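Long-range contacts in RNA-directed RNA polymerase (Infectious pancreatic necrosis virus, PDB 2YI9), which probably copies the viral RNA genome as an RNA-dependent RNA polymerase, both free and covalently attached to that RNA: residues Ile65-Glu70 against Thr100-Lys105; Val93-Gly98 against Leu249-Lys254; Asp282-Val287 against Lys734-Thr739; Leu301-Gly306 against Arg319-Ala324. All coordinates share one frame; numbering follows the deposited sequence.

Contact 1: residues Ile65-Glu70 against Thr100-Lys105; sequences IPTMVE and TAFYPK
One edge of a small three-stranded antiparallel sheet is formed where strand 65-72, the middle strand, takes up the short strand 100-102, and the pairing opens with Ile-65 and Phe-102. These two make an antiparallel hydrogen-bonded pair: Ile-65 N gives its hydrogen to Phe-102 O at 2.8 Å, nearly straight, and Phe-102 N returns a bond of 2.9 Å to Ile-65 O. The next pair, Pro-66 with Ala-101, is non-hydrogen-bonded, as suits a proline without an N-H, and here the backbones come close, CA to CA 3.8 Å. Beyond it Thr-67 N reaches Thr-100 O head-on, the C=O...N angle being 169°. The strand directions differ by 116°, so the two run together only briefly before diverging. On the other flank of strand 65-72, Thr-67 and Val-69 bond to Gly-98 and Val-95, which places strand 92-98 along the opposite edge.

Side chains add smaller touches. On the side of the sheet that carries Ile-65 and Phe-102, the tip CD1 of Ile-65 meets the ring of Pro-104 at about a right angle, 4.0 Å from CG, while Ile-65 also packs on Pro-96 and Trp-295. Pro-104 in turn lies beside Ile-252 of the predicted GTP-binding loop. The hydroxyls of Thr-67 and Thr-100 share a weak hydrogen bond. With its OG1 set between backbone N and carbonyl carbon (chi1 51°), Thr-67 swings its methyl toward Phe-102, and CG2 meets the ring edge in its plane, 3.6 Å from CD2.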
loop_
_atom_site.group_PDB
_atom_site.type_symbol
_atom_site.label_atom_id
_atom_site.label_comp_id
_atom_site.label_asym_id
_atom_site.label_seq_id
_atom_site.Cartn_x
_atom_site.Cartn_y
_atom_site.Cartn_z
ATOM N N ILE A 65 7.569 -10.712 -26.052
ATOM C CA ILE A 65 7.389 -11.880 -25.180
ATOM C C ILE A 65 7.081 -13.092 -26.056
ATOM O O ILE A 65 6.192 -13.005 -26.909
ATOM C CB ILE A 65 6.269 -11.663 -24.109
ATOM C CG1 ILE A 65 6.493 -10.364 -23.300
ATOM C CG2 ILE A 65 6.136 -12.902 -23.169
ATOM C CD1 ILE A 65 5.347 -9.955 -22.325
ATOM N N PRO A 66 7.771 -14.242 -25.838
ATOM C CA PRO A 66 7.436 -15.454 -26.612
ATOM C C PRO A 66 5.991 -15.886 -26.380
ATOM O O PRO A 66 5.428 -15.669 -25.296
ATOM C CB PRO A 66 8.416 -16.508 -26.065
ATOM C CG PRO A 66 9.580 -15.690 -25.502
ATOM C CD PRO A 66 8.861 -14.513 -24.867
ATOM N N THR A 67 5.386 -16.506 -27.399
ATOM C CA THR A 67 4.028 -17.038 -27.275
ATOM C C THR A 67 3.985 -18.198 -26.259
ATOM O O THR A 67 5.024 -18.779 -25.926
ATOM C CB THR A 67 3.476 -17.437 -28.640
ATOM O OG1 THR A 67 4.431 -18.274 -29.292
ATOM C CG2 THR A 67 3.131 -16.217 -29.505
ATOM N N MET A 68 2.777 -18.502 -25.754
ATOM C CA MET A 68 2.572 -19.563 -24.775
ATOM C C MET A 68 2.698 -20.955 -25.374
ATOM O O MET A 68 2.269 -21.197 -26.507
ATOM C CB MET A 68 1.223 -19.399 -24.061
ATOM C CG MET A 68 1.128 -18.119 -23.244
ATOM S SD MET A 68 2.387 -18.050 -21.936
ATOM C CE MET A 68 2.343 -16.289 -21.536
ATOM N N VAL A 69 3.291 -21.863 -24.594
ATOM C CA VAL A 69 3.464 -23.287 -24.901
ATOM C C VAL A 69 2.865 -24.069 -23.708
ATOM O O VAL A 69 3.022 -23.653 -22.554
ATOM C CB VAL A 69 4.957 -23.624 -25.156
ATOM C CG1 VAL A 69 5.259 -25.099 -24.909
ATOM C CG2 VAL A 69 5.369 -23.223 -26.567
ATOM N N GLU A 70 2.140 -25.155 -23.996
ATOM C CA GLU A 70 1.548 -26.003 -22.968
ATOM C C GLU A 70 2.567 -27.043 -22.505
ATOM O O GLU A 70 3.150 -27.751 -23.329
ATOM C CB GLU A 70 0.293 -26.710 -23.497
ATOM C CG GLU A 70 -0.995 -26.148 -22.932
ATOM C CD GLU A 70 -2.267 -26.837 -23.398
ATOM O OE1 GLU A 70 -2.302 -28.089 -23.422
ATOM O OE2 GLU A 70 -3.237 -26.122 -23.736
ATOM N N THR A 100 7.950 -17.843 -31.472
ATOM C CA THR A 100 7.679 -16.495 -31.967
ATOM C C THR A 100 7.416 -15.577 -30.802
ATOM O O THR A 100 6.719 -15.960 -29.864
ATOM C CB THR A 100 6.466 -16.536 -32.928
ATOM O OG1 THR A 100 5.381 -17.165 -32.249
ATOM C CG2 THR A 100 6.768 -17.283 -34.220
ATOM N N ALA A 101 7.960 -14.369 -30.850
ATOM C CA ALA A 101 7.758 -13.398 -29.777
ATOM C C ALA A 101 7.034 -12.162 -30.293
ATOM O O ALA A 101 7.293 -11.725 -31.397
ATOM C CB ALA A 101 9.089 -13.030 -29.110
ATOM N N PHE A 102 6.113 -11.609 -29.493
ATOM C CA PHE A 102 5.323 -10.444 -29.893
ATOM C C PHE A 102 5.300 -9.384 -28.829
ATOM O O PHE A 102 5.551 -9.680 -27.661
ATOM C CB PHE A 102 3.887 -10.851 -30.298
ATOM C CG PHE A 102 3.886 -11.765 -31.507
ATOM C CD1 PHE A 102 4.273 -11.292 -32.759
ATOM C CD2 PHE A 102 3.579 -13.115 -31.374
ATOM C CE1 PHE A 102 4.327 -12.149 -33.865
ATOM C CE2 PHE A 102 3.617 -13.966 -32.475
ATOM C CZ PHE A 102 3.992 -13.477 -33.718
ATOM N N TYR A 103 5.016 -8.138 -29.239
ATOM C CA TYR A 103 4.921 -7.013 -28.321
ATOM C C TYR A 103 3.597 -7.068 -27.583
ATOM O O TYR A 103 2.555 -7.251 -28.221
ATOM C CB TYR A 103 5.076 -5.666 -29.046
ATOM C CG TYR A 103 6.389 -5.549 -29.786
ATOM C CD1 TYR A 103 7.599 -5.510 -29.099
ATOM C CD2 TYR A 103 6.426 -5.497 -31.178
ATOM C CE1 TYR A 103 8.816 -5.434 -29.780
ATOM C CE2 TYR A 103 7.634 -5.373 -31.867
ATOM C CZ TYR A 103 8.827 -5.344 -31.162
ATOM O OH TYR A 103 10.030 -5.249 -31.814
ATOM N N PRO A 104 3.628 -6.967 -26.240
ATOM C CA PRO A 104 2.355 -6.994 -25.473
ATOM C C PRO A 104 1.573 -5.687 -25.601
ATOM O O PRO A 104 2.156 -4.630 -25.841
ATOM C CB PRO A 104 2.814 -7.199 -24.024
ATOM C CG PRO A 104 4.183 -6.544 -23.971
ATOM C CD PRO A 104 4.801 -6.815 -25.353
ATOM N N LYS A 105 0.251 -5.768 -25.433
ATOM C CA LYS A 105 -0.643 -4.615 -25.490
ATOM C C LYS A 105 -1.612 -4.706 -24.323
ATOM O O LYS A 105 -2.158 -5.784 -24.047
ATOM C CB LYS A 105 -1.439 -4.561 -26.813
ATOM C CG LYS A 105 -0.616 -4.192 -28.036
ATOM C CD LYS A 105 -0.195 -5.415 -28.844
ATOM C CE LYS A 105 0.771 -5.023 -29.934
ATOM N NZ LYS A 105 1.383 -6.217 -30.609
#

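Contact 2: residues Val93-Gly98 against Leu249-Lys254; sequences VSVPEG and LPYIGK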
loop_
_atom_site.group_PDB
_atom_site.type_symbol
_atom_site.label_atom_id
_atom_site.label_comp_id
_atom_site.label_asym_id
_atom_site.label_seq_id
_atom_site.Cartn_x
_atom_site.Cartn_y
_atom_site.Cartn_z
ATOM N N VAL A 93 0.244 -26.474 -17.886
ATOM C CA VAL A 93 0.588 -25.074 -17.581
ATOM C C VAL A 93 1.000 -24.392 -18.883
ATOM O O VAL A 93 1.644 -25.032 -19.718
ATOM C CB VAL A 93 1.661 -24.888 -16.468
ATOM C CG1 VAL A 93 1.092 -25.217 -15.103
ATOM C CG2 VAL A 93 2.924 -25.709 -16.744
ATOM N N SER A 94 0.633 -23.097 -19.058
ATOM C CA SER A 94 0.959 -22.293 -20.252
ATOM C C SER A 94 2.138 -21.396 -19.947
ATOM O O SER A 94 2.040 -20.518 -19.101
ATOM C CB SER A 94 -0.238 -21.444 -20.667
ATOM O OG SER A 94 -1.372 -22.275 -20.832
ATOM N N VAL A 95 3.266 -21.645 -20.575
ATOM C CA VAL A 95 4.478 -20.851 -20.302
ATOM C C VAL A 95 5.052 -20.137 -21.544
ATOM O O VAL A 95 4.988 -20.703 -22.640
ATOM C CB VAL A 95 5.573 -21.652 -19.538
ATOM C CG1 VAL A 95 5.074 -22.079 -18.159
ATOM C CG2 VAL A 95 6.051 -22.849 -20.348
ATOM N N PRO A 96 5.646 -18.917 -21.386
ATOM C CA PRO A 96 6.151 -18.188 -22.579
ATOM C C PRO A 96 7.449 -18.731 -23.146
ATOM O O PRO A 96 8.519 -18.151 -22.968
ATOM C CB PRO A 96 6.255 -16.728 -22.096
ATOM C CG PRO A 96 6.451 -16.835 -20.615
ATOM C CD PRO A 96 5.772 -18.097 -20.151
ATOM N N GLU A 97 7.345 -19.842 -23.865
ATOM C CA GLU A 97 8.505 -20.511 -24.458
ATOM C C GLU A 97 8.342 -20.767 -25.952
ATOM O O GLU A 97 9.102 -21.548 -26.509
ATOM C CB GLU A 97 8.779 -21.833 -23.711
ATOM C CG GLU A 97 9.356 -21.632 -22.312
ATOM C CD GLU A 97 9.583 -22.889 -21.486
ATOM O OE1 GLU A 97 9.337 -24.011 -21.990
ATOM O OE2 GLU A 97 10.019 -22.742 -20.323
ATOM N N GLY A 98 7.371 -20.103 -26.591
ATOM C CA GLY A 98 7.102 -20.263 -28.020
ATOM C C GLY A 98 8.227 -19.806 -28.923
ATOM O O GLY A 98 9.121 -19.066 -28.511
ATOM N N LEU A 249 1.840 -9.083 -16.519
ATOM C CA LEU A 249 2.624 -9.765 -17.562
ATOM C C LEU A 249 3.187 -11.089 -17.027
ATOM O O LEU A 249 3.535 -11.162 -15.840
ATOM C CB LEU A 249 3.799 -8.885 -18.051
ATOM C CG LEU A 249 3.412 -7.643 -18.872
ATOM C CD1 LEU A 249 4.647 -6.796 -19.168
ATOM C CD2 LEU A 249 2.720 -8.047 -20.188
ATOM N N PRO A 250 3.275 -12.156 -17.847
ATOM C CA PRO A 250 2.908 -12.258 -19.272
ATOM C C PRO A 250 1.471 -12.762 -19.528
ATOM O O PRO A 250 1.228 -13.379 -20.557
ATOM C CB PRO A 250 3.976 -13.232 -19.794
ATOM C CG PRO A 250 4.146 -14.225 -18.640
ATOM C CD PRO A 250 3.888 -13.416 -17.366
ATOM N N TYR A 251 0.526 -12.539 -18.592
ATOM C CA TYR A 251 -0.853 -13.039 -18.739
ATOM C C TYR A 251 -1.883 -11.917 -18.702
ATOM O O TYR A 251 -2.733 -11.879 -17.807
ATOM C CB TYR A 251 -1.165 -14.115 -17.663
ATOM C CG TYR A 251 -0.191 -15.276 -17.698
ATOM C CD1 TYR A 251 -0.302 -16.275 -18.665
ATOM C CD2 TYR A 251 0.876 -15.346 -16.803
ATOM C CE1 TYR A 251 0.627 -17.318 -18.739
ATOM C CE2 TYR A 251 1.819 -16.376 -16.880
ATOM C CZ TYR A 251 1.701 -17.346 -17.863
ATOM O OH TYR A 251 2.640 -18.343 -17.962
ATOM N N ILE A 252 -1.786 -10.978 -19.655
ATOM C CA ILE A 252 -2.738 -9.864 -19.765
ATOM C C ILE A 252 -4.164 -10.434 -19.930
ATOM O O ILE A 252 -4.355 -11.362 -20.702
ATOM C CB ILE A 252 -2.376 -8.890 -20.927
ATOM C CG1 ILE A 252 -1.008 -8.211 -20.675
ATOM C CG2 ILE A 252 -3.491 -7.810 -21.140
ATOM C CD1 ILE A 252 -0.438 -7.469 -21.914
ATOM N N GLY A 253 -5.121 -9.887 -19.191
ATOM C CA GLY A 253 -6.513 -10.322 -19.279
ATOM C C GLY A 253 -6.861 -11.472 -18.352
ATOM O O GLY A 253 -8.016 -11.891 -18.316
ATOM N N LYS A 254 -5.878 -12.000 -17.601
ATOM C CA LYS A 254 -6.091 -13.103 -16.665
ATOM C C LYS A 254 -5.990 -12.615 -15.228
ATOM O O LYS A 254 -5.336 -11.612 -14.960
ATOM C CB LYS A 254 -5.061 -14.219 -16.900
ATOM C CG LYS A 254 -5.027 -14.784 -18.313
ATOM C CD LYS A 254 -6.173 -15.729 -18.611
ATOM C CE LYS A 254 -6.073 -16.343 -19.988
ATOM N NZ LYS A 254 -4.958 -17.334 -20.063
#
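Tyr-251 points its ring end-on at the backbone of Ser-94, and the phenol hydroxyl bonds to the main-chain carbonyl. Its OH donates to Ser-94 O over a short 2.5 Å; the hydroxyl oxygen lies in the carbonyl plane, with a C=O...O angle of 156°. Ser-94 O sits at the edge of the tyrosine ring, near its plane, 3.5 Å from Tyr-251 CE1. Placing CG beside the backbone N and anti to the carbonyl carbon (chi1 -57°) lets the ring span the gap between the two segments, whose nearest CA atoms, those of Pro-96 and Pro-250, are 7.5 Å apart.

Pro-96 closes in from beside this bond. Its ring crosses the line of the tyrosine at about a right angle, CD lying 3.8 Å from Tyr-251 OH, so the hydroxyl has apolar carbon next to its polar partner. The same proline meets Pro-250 corner to corner, CG to CG 4.0 Å, again at roughly a right angle; both also touch Tyr-296. A cis peptide precedes Pro-250, and Pro-96 is the centre of an inverse gamma turn, so each proline marks a kink in its own segment.

Glu-262, on helix 256-278, links the two sides: it accepts from Ser-94 N and touches the side chain of Tyr-251, which also packs on Met-68. Residues Tyr-251 to Lys-254 form a type II beta turn, with Gly-253 in its third position. Thus the corner of strand 92-98 abuts the 248-255 loop, predicted to bind GTP, just ahead of helix 256-278.

Contact 3: residues Asp282-Val287 against Lys734-Thr739; sequences DPEAGV and KLRVST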
loop_
_atom_site.group_PDB
_atom_site.type_symbol
_atom_site.label_atom_id
_atom_site.label_comp_id
_atom_site.label_asym_id
_atom_site.label_seq_id
_atom_site.Cartn_x
_atom_site.Cartn_y
_atom_site.Cartn_z
ATOM N N ASP A 282 30.846 -17.627 -15.681
ATOM C CA ASP A 282 30.655 -16.246 -16.142
ATOM C C ASP A 282 29.366 -15.650 -15.496
ATOM O O ASP A 282 28.317 -15.595 -16.145
ATOM C CB ASP A 282 30.641 -16.184 -17.687
ATOM C CG ASP A 282 30.837 -14.805 -18.308
ATOM O OD1 ASP A 282 30.686 -13.794 -17.586
ATOM O OD2 ASP A 282 31.084 -14.735 -19.529
ATOM N N PRO A 283 29.428 -15.221 -14.207
ATOM C CA PRO A 283 28.217 -14.696 -13.539
ATOM C C PRO A 283 27.589 -13.488 -14.218
ATOM O O PRO A 283 26.367 -13.424 -14.303
ATOM C CB PRO A 283 28.692 -14.383 -12.117
ATOM C CG PRO A 283 29.900 -15.234 -11.930
ATOM C CD PRO A 283 30.573 -15.234 -13.274
ATOM N N GLU A 284 28.402 -12.574 -14.764
ATOM C CA GLU A 284 27.858 -11.406 -15.459
ATOM C C GLU A 284 27.021 -11.797 -16.679
ATOM O O GLU A 284 25.889 -11.327 -16.786
ATOM C CB GLU A 284 28.968 -10.422 -15.850
ATOM C CG GLU A 284 28.426 -9.169 -16.503
ATOM C CD GLU A 284 29.451 -8.148 -16.946
ATOM O OE1 GLU A 284 30.461 -7.967 -16.230
ATOM O OE2 GLU A 284 29.212 -7.486 -17.981
ATOM N N ALA A 285 27.570 -12.653 -17.589
ATOM C CA ALA A 285 26.856 -13.078 -18.793
ATOM C C ALA A 285 25.574 -13.835 -18.448
ATOM O O ALA A 285 24.540 -13.558 -19.045
ATOM C CB ALA A 285 27.756 -13.929 -19.697
ATOM N N GLY A 286 25.656 -14.749 -17.485
ATOM C CA GLY A 286 24.536 -15.574 -17.058
ATOM C C GLY A 286 23.432 -14.796 -16.369
ATOM O O GLY A 286 22.248 -15.037 -16.621
ATOM N N VAL A 287 23.807 -13.895 -15.453
ATOM C CA VAL A 287 22.841 -13.078 -14.707
ATOM C C VAL A 287 22.122 -12.117 -15.664
ATOM O O VAL A 287 20.891 -12.062 -15.646
ATOM C CB VAL A 287 23.470 -12.397 -13.464
ATOM C CG1 VAL A 287 22.579 -11.295 -12.905
ATOM C CG2 VAL A 287 23.766 -13.439 -12.382
ATOM N N LYS A 734 27.622 -2.930 -3.453
ATOM C CA LYS A 734 28.678 -2.169 -4.112
ATOM C C LYS A 734 29.418 -2.927 -5.208
ATOM O O LYS A 734 29.946 -2.301 -6.128
ATOM C CB LYS A 734 29.669 -1.657 -3.061
ATOM C CG LYS A 734 29.021 -0.699 -2.065
ATOM C CD LYS A 734 29.846 -0.608 -0.813
ATOM C CE LYS A 734 29.097 0.147 0.258
ATOM N NZ LYS A 734 29.793 0.038 1.557
ATOM N N LEU A 735 29.473 -4.253 -5.100
ATOM C CA LEU A 735 30.190 -5.104 -6.047
ATOM C C LEU A 735 29.403 -5.429 -7.289
ATOM O O LEU A 735 28.201 -5.692 -7.224
ATOM C CB LEU A 735 30.682 -6.380 -5.354
ATOM C CG LEU A 735 31.744 -6.187 -4.263
ATOM C CD1 LEU A 735 31.771 -7.376 -3.318
ATOM C CD2 LEU A 735 33.115 -5.986 -4.869
ATOM N N ARG A 736 30.089 -5.425 -8.431
ATOM C CA ARG A 736 29.497 -5.741 -9.732
ATOM C C ARG A 736 29.097 -7.225 -9.811
ATOM O O ARG A 736 29.661 -8.051 -9.074
ATOM C CB ARG A 736 30.447 -5.335 -10.856
ATOM C CG ARG A 736 31.741 -6.152 -10.924
ATOM C CD ARG A 736 32.686 -5.604 -11.968
ATOM N NE ARG A 736 32.245 -5.834 -13.344
ATOM C CZ ARG A 736 32.613 -5.081 -14.377
ATOM N NH1 ARG A 736 33.397 -4.024 -14.192
ATOM N NH2 ARG A 736 32.185 -5.366 -15.599
ATOM N N VAL A 737 28.126 -7.553 -10.690
ATOM C CA VAL A 737 27.616 -8.918 -10.855
ATOM C C VAL A 737 28.659 -9.995 -11.182
ATOM O O VAL A 737 28.448 -11.157 -10.821
ATOM C CB VAL A 737 26.340 -9.041 -11.737
ATOM C CG1 VAL A 737 25.171 -8.272 -11.130
ATOM C CG2 VAL A 737 26.602 -8.598 -13.171
ATOM N N SER A 738 29.788 -9.628 -11.841
ATOM C CA SER A 738 30.841 -10.610 -12.167
ATOM C C SER A 738 31.468 -11.214 -10.904
ATOM O O SER A 738 32.014 -12.316 -10.969
ATOM C CB SER A 738 31.914 -9.986 -13.051
ATOM O OG SER A 738 32.617 -8.981 -12.335
ATOM N N THR A 739 31.332 -10.523 -9.739
ATOM C CA THR A 739 31.871 -10.989 -8.453
ATOM C C THR A 739 30.914 -11.915 -7.683
ATOM O O THR A 739 31.258 -12.342 -6.584
ATOM C CB THR A 739 32.262 -9.787 -7.572
ATOM O OG1 THR A 739 31.067 -9.142 -7.119
ATOM C CG2 THR A 739 33.190 -8.791 -8.288
HETATM O O HOH W 1 29.823 -7.212 -13.777
#
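Pro-283 and Glu-284, in the first turn of helix 283-293, meet the short 3-10 segment 737-739, with Asp-282 just ahead as the N-cap. The Asp-282 carboxylate reaches forward over the first turn, where OD1 accepts a weak capping bond from Ala-285 N. Pro-283 presses its ring on the backbone opposite, with CB 3.5 Å from Val-737 O and CG 3.7 Å from Ser-738 O.

Glu-284 makes the polar link. Its CG stands anti to the backbone N (chi1 -177°) and the chain stays extended to the carboxylate, which carries OE1 across to Arg-736. Arg-736 NH2 donates to Glu-284 OE1 along a nearly straight line, 3.2 Å and 173°, in a salt bridge that enters on the syn side of OE1 and in the guanidinium plane; the two flat groups are tilted by 30°. A water fixes the same oxygen: it donates to Glu-284 OE1 at 2.6 Å and accepts from Arg-736 NE and Ser-738 N, so one carboxylate oxygen takes both a direct and a water-carried bond. Beneath the charges, the Glu-284 methylene CG lies 3.8 Å from CG2 of Val-737. One turn on, Val-287 closes the apolar side, its CG1 a loose 4.4 Å from Val-737 CG1.

The guanidinium reaches past this contact as well, NH1 donating to Asn-776 O. Helix 283-293, from the palm region, thus packs against the link between helices 724-732 and 740-751 of the C-terminal region: Pro-283 and Val-287 touch Arg-741 and Leu-740 at the start of helix 740-751, and Val-737 borders helix 781-790.

Contact 4: residues Leu301-Gly306 against Arg319-Ala324; sequences LLFPKG and RNIWSA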
loop_
_atom_site.group_PDB
_atom_site.type_symbol
_atom_site.label_atom_id
_atom_site.label_comp_id
_atom_site.label_asym_id
_atom_site.label_seq_id
_atom_site.Cartn_x
_atom_site.Cartn_y
_atom_site.Cartn_z
ATOM N N LEU A 301 1.542 -3.361 -15.595
ATOM C CA LEU A 301 0.415 -2.879 -16.414
ATOM C C LEU A 301 -0.051 -1.591 -15.740
ATOM O O LEU A 301 -0.171 -1.568 -14.511
ATOM C CB LEU A 301 -0.744 -3.910 -16.475
ATOM C CG LEU A 301 -0.384 -5.320 -17.007
ATOM C CD1 LEU A 301 -1.622 -6.245 -16.989
ATOM C CD2 LEU A 301 0.237 -5.245 -18.404
ATOM N N LEU A 302 -0.213 -0.507 -16.509
ATOM C CA LEU A 302 -0.607 0.774 -15.921
ATOM C C LEU A 302 -2.139 0.861 -15.798
ATOM O O LEU A 302 -2.830 1.361 -16.688
ATOM C CB LEU A 302 -0.019 1.951 -16.714
ATOM C CG LEU A 302 0.034 3.277 -15.947
ATOM C CD1 LEU A 302 1.178 3.275 -14.904
ATOM C CD2 LEU A 302 0.150 4.446 -16.909
ATOM N N PHE A 303 -2.650 0.318 -14.695
ATOM C CA PHE A 303 -4.066 0.221 -14.380
ATOM C C PHE A 303 -4.605 1.555 -13.839
ATOM O O PHE A 303 -4.072 2.068 -12.861
ATOM C CB PHE A 303 -4.279 -0.947 -13.392
ATOM C CG PHE A 303 -5.705 -1.203 -12.948
ATOM C CD1 PHE A 303 -6.226 -0.576 -11.812
ATOM C CD2 PHE A 303 -6.508 -2.113 -13.624
ATOM C CE1 PHE A 303 -7.551 -0.813 -11.395
ATOM C CE2 PHE A 303 -7.840 -2.336 -13.217
ATOM C CZ PHE A 303 -8.343 -1.699 -12.094
ATOM N N PRO A 304 -5.670 2.138 -14.450
ATOM C CA PRO A 304 -6.231 3.390 -13.903
ATOM C C PRO A 304 -7.040 3.097 -12.624
ATOM O O PRO A 304 -7.954 2.272 -12.635
ATOM C CB PRO A 304 -7.123 3.907 -15.042
ATOM C CG PRO A 304 -7.549 2.677 -15.784
ATOM C CD PRO A 304 -6.454 1.639 -15.605
ATOM N N LYS A 305 -6.681 3.736 -11.522
ATOM C CA LYS A 305 -7.352 3.504 -10.248
ATOM C C LYS A 305 -8.771 4.134 -10.184
ATOM O O LYS A 305 -8.949 5.298 -10.572
ATOM C CB LYS A 305 -6.472 4.058 -9.111
ATOM C CG LYS A 305 -6.857 3.535 -7.735
ATOM C CD LYS A 305 -5.876 4.013 -6.663
ATOM C CE LYS A 305 -6.181 3.417 -5.301
ATOM N NZ LYS A 305 -7.538 3.783 -4.801
ATOM N N GLY A 306 -9.738 3.360 -9.677
ATOM C CA GLY A 306 -11.107 3.829 -9.456
ATOM C C GLY A 306 -11.139 4.756 -8.249
ATOM O O GLY A 306 -10.775 4.343 -7.149
ATOM N N ARG A 319 -5.089 8.480 -11.086
ATOM C CA ARG A 319 -4.059 7.755 -10.356
ATOM C C ARG A 319 -3.877 6.386 -10.982
ATOM O O ARG A 319 -4.835 5.793 -11.472
ATOM C CB ARG A 319 -4.376 7.646 -8.862
ATOM C CG ARG A 319 -4.067 8.944 -8.121
ATOM C CD ARG A 319 -4.117 8.763 -6.618
ATOM N NE ARG A 319 -4.433 10.021 -5.942
ATOM C CZ ARG A 319 -4.857 10.108 -4.685
ATOM N NH1 ARG A 319 -5.025 9.010 -3.954
ATOM N NH2 ARG A 319 -5.122 11.292 -4.150
ATOM N N ASN A 320 -2.649 5.899 -10.983
ATOM C CA ASN A 320 -2.330 4.606 -11.587
ATOM C C ASN A 320 -1.930 3.586 -10.583
ATOM O O ASN A 320 -1.278 3.922 -9.614
ATOM C CB ASN A 320 -1.165 4.783 -12.580
ATOM C CG ASN A 320 -1.497 5.716 -13.717
ATOM O OD1 ASN A 320 -2.534 5.572 -14.369
ATOM N ND2 ASN A 320 -0.637 6.698 -13.976
ATOM N N ILE A 321 -2.258 2.327 -10.843
ATOM C CA ILE A 321 -1.760 1.184 -10.080
ATOM C C ILE A 321 -0.779 0.493 -11.038
ATOM O O ILE A 321 -1.164 0.111 -12.147
ATOM C CB ILE A 321 -2.869 0.219 -9.564
ATOM C CG1 ILE A 321 -3.791 0.930 -8.530
ATOM C CG2 ILE A 321 -2.217 -1.055 -8.938
ATOM C CD1 ILE A 321 -5.120 0.170 -8.244
ATOM N N TRP A 322 0.488 0.389 -10.641
ATOM C CA TRP A 322 1.514 -0.325 -11.400
ATOM C C TRP A 322 1.231 -1.804 -11.066
ATOM O O TRP A 322 1.526 -2.254 -9.958
ATOM C CB TRP A 322 2.889 0.123 -10.891
ATOM C CG TRP A 322 4.066 -0.276 -11.743
ATOM C CD1 TRP A 322 4.655 0.469 -12.725
ATOM C CD2 TRP A 322 4.886 -1.444 -11.575
ATOM N NE1 TRP A 322 5.779 -0.169 -13.191
ATOM C CE2 TRP A 322 5.942 -1.350 -12.510
ATOM C CE3 TRP A 322 4.841 -2.552 -10.710
ATOM C CZ2 TRP A 322 6.919 -2.350 -12.642
ATOM C CZ3 TRP A 322 5.817 -3.534 -10.831
ATOM C CH2 TRP A 322 6.834 -3.436 -11.797
ATOM N N SER A 323 0.562 -2.528 -11.983
ATOM C CA SER A 323 0.172 -3.928 -11.728
ATOM C C SER A 323 1.310 -4.868 -12.012
ATOM O O SER A 323 1.606 -5.195 -13.167
ATOM C CB SER A 323 -1.093 -4.337 -12.483
ATOM O OG SER A 323 -2.098 -3.354 -12.331
ATOM N N ALA A 324 1.936 -5.304 -10.932
ATOM C CA ALA A 324 3.099 -6.153 -10.950
ATOM C C ALA A 324 2.844 -7.535 -11.501
ATOM O O ALA A 324 1.831 -8.162 -11.174
ATOM C CB ALA A 324 3.701 -6.252 -9.549
#
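Strands 301-304 and 320-323 run antiparallel, their directions 148° apart, and five backbone N-H...O=C bonds join the segments. Leu-301 with Ser-323 and Phe-303 with Ile-321 are the hydrogen-bonded pairs; the shortest bond, Ile-321 N to Phe-303 O, is 2.7 Å and nearly straight at 171°. The fifth runs from Lys-305 N to Arg-319 O. Leu-302 is the centre of an inverse gamma turn, a local kink in its strand.

On the face of Phe-303 and Ile-321 the two side chains lie side by side, pointing the same way, with CD1 to CD1 at 3.8 Å. Ile-321 CD1 also takes Lys-305 CG at 3.8 Å, so this methyl touches both the ring and the lysine stem. Ser-323 OG gives Leu-301 O a weak bond and lies 3.4 Å from Phe-303 CB.

This is the beta hairpin of strands 299-310 and 320-323, part of a mixed sheet in the palm region; strand 456-459 joins 299-310 in parallel, and Trp-322 and Leu-302 pack on its Cys-457.

Across the sheet, Leu-302 extends its CG anti to the backbone N (chi1 -160°) toward the amide of Asn-320: Leu-302 CD1 reaches Asn-320 CB at 3.6 Å, and CD2 lies near ND2. That amide is held from outside, OD1 accepting from Gln-167 NE2 of helix 164-179, whose same nitrogen also bonds to Leu-302 O.

Overall arrangement
Contacts 1 and 2 are close neighbours, their centres about 7 Å apart, on the two flanks of strand 65-72: contact 1 pairs it with one edge strand, while contact 2 holds the other, strand 92-98. Leu-249 and Ile-252 of contact 2 pack on Leu-301 of contact 4. The centre of contact 4 lies nearest the centre of the chain, about 13 Å away; contacts 2, 3 and 4 are partly buried, contact 1 a surface contact. Backbone pairing dominates contacts 1 and 4, a single tyrosine bond and proline packing contact 2. Contact 3 combines a salt bridge, a bridging water and apolar packing of Pro-283 and valines, and joins regions hundreds of residues apart.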